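Local structure of ABC transporter, solute-binding protein (Staphylococcus aureus, 6LKK) at residues 145-150 with 276-282. The protein binds glucose 6-phosphate as the solute-binding sensor of a two-component signalling system. Residues are numbered along the deposited sequence; the frame is centred on the assembly and turned at random.
Sequences RAIYSM and IPKSKLP
Lys280 and Ser149 meet where the last turn of helix 138-151 packs against the 3-10 turn 278-280, in the loop between strand 253-254 and helix 286-293 of this periplasmic-binding-protein fold; they illustrate how a lysine side chain can donate to a carbonyl near a helix end. The lysine chain bends at its third torsion (chi3 88°), bringing NZ to where it donates a hydrogen bond to Met150 O (3.3 Å) and setting CE 3.1 Å from Ser149 O. NZ also donates to a water, which in turn gives a proton to Ser149 OG. That hydroxyl spends its own proton inside the helix, on Ala146 O at 2.8 Å; with OG between backbone N and carbonyl carbon (chi1 79°), it can reach back one turn. The hydroxyl thus both gives and accepts a hydrogen bond, while Ile276 CD1 packs against OG and, at 3.6 Å, against Ala146 CB. Leu281 CD2 covers Ser149 CB, and Lys280 O is hydrogen-bonded to His152 NE2. The helix also supplies the ligand-binding Thr138 and Thr139. One turn before Ser149, Arg145, in a cation-pi contact with Phe289, offers one guanidinium edge to the loop: NH2 meets Pro282 O in plane, a nearly straight (170°) but weak bond of 3.4 Å.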
loop_
_atom_site.group_PDB
_atom_site.type_symbol
_atom_site.label_atom_id
_atom_site.label_comp_id
_atom_site.label_asym_id
_atom_site.label_seq_id
_atom_site.Cartn_x
_atom_site.Cartn_y
_atom_site.Cartn_z
ATOM N N ARG A 145 8.079 -8.242 6.231
ATOM C CA ARG A 145 7.315 -8.754 7.363
ATOM C C ARG A 145 6.599 -10.051 7.002
ATOM O O ARG A 145 6.539 -10.982 7.814
ATOM C CB ARG A 145 6.306 -7.709 7.845
ATOM C CG ARG A 145 6.922 -6.519 8.564
ATOM C CD ARG A 145 6.069 -6.083 9.747
ATOM N NE ARG A 145 6.130 -7.050 10.842
ATOM C CZ ARG A 145 5.494 -6.915 12.001
ATOM N NH1 ARG A 145 4.738 -5.851 12.235
ATOM N NH2 ARG A 145 5.612 -7.851 12.933
ATOM N N ALA A 146 6.051 -10.135 5.787
ATOM C CA ALA A 146 5.372 -11.359 5.369
ATOM C C ALA A 146 6.333 -12.540 5.344
ATOM O O ALA A 146 5.990 -13.642 5.787
ATOM C CB ALA A 146 4.733 -11.165 3.995
ATOM N N ILE A 147 7.545 -12.327 4.830
ATOM C CA ILE A 147 8.533 -13.399 4.779
ATOM C C ILE A 147 8.976 -13.780 6.185
ATOM O O ILE A 147 9.113 -14.967 6.508
ATOM C CB ILE A 147 9.716 -12.971 3.892
ATOM C CG1 ILE A 147 9.246 -12.830 2.440
ATOM C CG2 ILE A 147 10.871 -13.969 3.988
ATOM C CD1 ILE A 147 10.272 -12.246 1.505
ATOM N N TYR A 148 9.204 -12.787 7.046
ATOM C CA TYR A 148 9.579 -13.087 8.423
ATOM C C TYR A 148 8.468 -13.836 9.145
ATOM O O TYR A 148 8.737 -14.704 9.983
ATOM C CB TYR A 148 9.915 -11.801 9.176
ATOM C CG TYR A 148 10.296 -12.053 10.616
ATOM C CD1 TYR A 148 11.557 -12.525 10.945
ATOM C CD2 TYR A 148 9.391 -11.832 11.643
ATOM C CE1 TYR A 148 11.910 -12.766 12.258
ATOM C CE2 TYR A 148 9.735 -12.070 12.964
ATOM C CZ TYR A 148 10.997 -12.537 13.262
ATOM O OH TYR A 148 11.353 -12.778 14.570
ATOM N N SER A 149 7.211 -13.519 8.833
ATOM C CA SER A 149 6.098 -14.116 9.561
ATOM C C SER A 149 5.949 -15.606 9.287
ATOM O O SER A 149 5.330 -16.304 10.094
ATOM C CB SER A 149 4.792 -13.402 9.206
ATOM O OG SER A 149 4.295 -13.842 7.953
ATOM N N MET A 150 6.495 -16.109 8.177
ATOM C CA MET A 150 6.318 -17.520 7.837
ATOM C C MET A 150 6.751 -18.416 8.990
ATOM O O MET A 150 5.987 -19.269 9.457
ATOM C CB MET A 150 7.114 -17.863 6.576
ATOM C CG MET A 150 6.620 -17.177 5.311
ATOM S SD MET A 150 7.414 -17.814 3.821
ATOM C CE MET A 150 9.131 -17.429 4.154
ATOM N N ILE A 276 -2.148 -13.601 6.167
ATOM C CA ILE A 276 -1.384 -13.804 7.392
ATOM C C ILE A 276 -2.291 -13.375 8.539
ATOM O O ILE A 276 -2.693 -12.204 8.591
ATOM C CB ILE A 276 -0.073 -13.004 7.392
ATOM C CG1 ILE A 276 0.790 -13.389 6.192
ATOM C CG2 ILE A 276 0.698 -13.251 8.683
ATOM C CD1 ILE A 276 1.860 -12.386 5.879
ATOM N N PRO A 277 -2.654 -14.264 9.459
ATOM C CA PRO A 277 -3.499 -13.837 10.577
ATOM C C PRO A 277 -2.738 -12.899 11.497
ATOM O O PRO A 277 -1.510 -12.952 11.600
ATOM C CB PRO A 277 -3.856 -15.151 11.277
ATOM C CG PRO A 277 -2.694 -16.034 10.998
ATOM C CD PRO A 277 -2.212 -15.662 9.613
ATOM N N LYS A 278 -3.488 -12.016 12.163
ATOM C CA LYS A 278 -2.857 -11.052 13.056
ATOM C C LYS A 278 -2.017 -11.746 14.119
ATOM O O LYS A 278 -1.006 -11.197 14.570
ATOM C CB LYS A 278 -3.921 -10.170 13.711
ATOM C CG LYS A 278 -3.362 -9.089 14.622
ATOM C CD LYS A 278 -2.389 -8.182 13.878
ATOM C CE LYS A 278 -1.925 -7.031 14.749
ATOM N NZ LYS A 278 -0.852 -6.227 14.087
ATOM N N SER A 279 -2.407 -12.959 14.515
ATOM C CA SER A 279 -1.687 -13.685 15.554
ATOM C C SER A 279 -0.259 -14.033 15.147
ATOM O O SER A 279 0.578 -14.276 16.023
ATOM C CB SER A 279 -2.462 -14.955 15.922
ATOM O OG SER A 279 -3.141 -15.490 14.797
ATOM N N LYS A 280 0.042 -14.062 13.850
ATOM C CA LYS A 280 1.410 -14.247 13.380
ATOM C C LYS A 280 2.162 -12.931 13.217
ATOM O O LYS A 280 3.346 -12.952 12.868
ATOM C CB LYS A 280 1.423 -15.002 12.044
ATOM C CG LYS A 280 1.023 -16.472 12.136
ATOM C CD LYS A 280 1.215 -17.186 10.800
ATOM C CE LYS A 280 2.628 -17.729 10.661
ATOM N NZ LYS A 280 2.883 -18.312 9.311
ATOM N N LEU A 281 1.507 -11.795 13.461
ATOM C CA LEU A 281 2.094 -10.470 13.270
ATOM C C LEU A 281 1.957 -9.694 14.572
ATOM O O LEU A 281 1.045 -8.868 14.725
ATOM C CB LEU A 281 1.414 -9.731 12.116
ATOM C CG LEU A 281 1.564 -10.392 10.747
ATOM C CD1 LEU A 281 0.527 -9.829 9.792
ATOM C CD2 LEU A 281 2.974 -10.179 10.223
ATOM N N PRO A 282 2.839 -9.932 15.534
ATOM C CA PRO A 282 2.739 -9.251 16.827
ATOM C C PRO A 282 3.267 -7.823 16.736
ATOM O O PRO A 282 3.687 -7.351 15.679
ATOM C CB PRO A 282 3.607 -10.117 17.737
ATOM C CG PRO A 282 4.691 -10.599 16.823
ATOM C CD PRO A 282 4.017 -10.816 15.476
HETATM O O HOH W 1 2.937 -16.217 7.280
#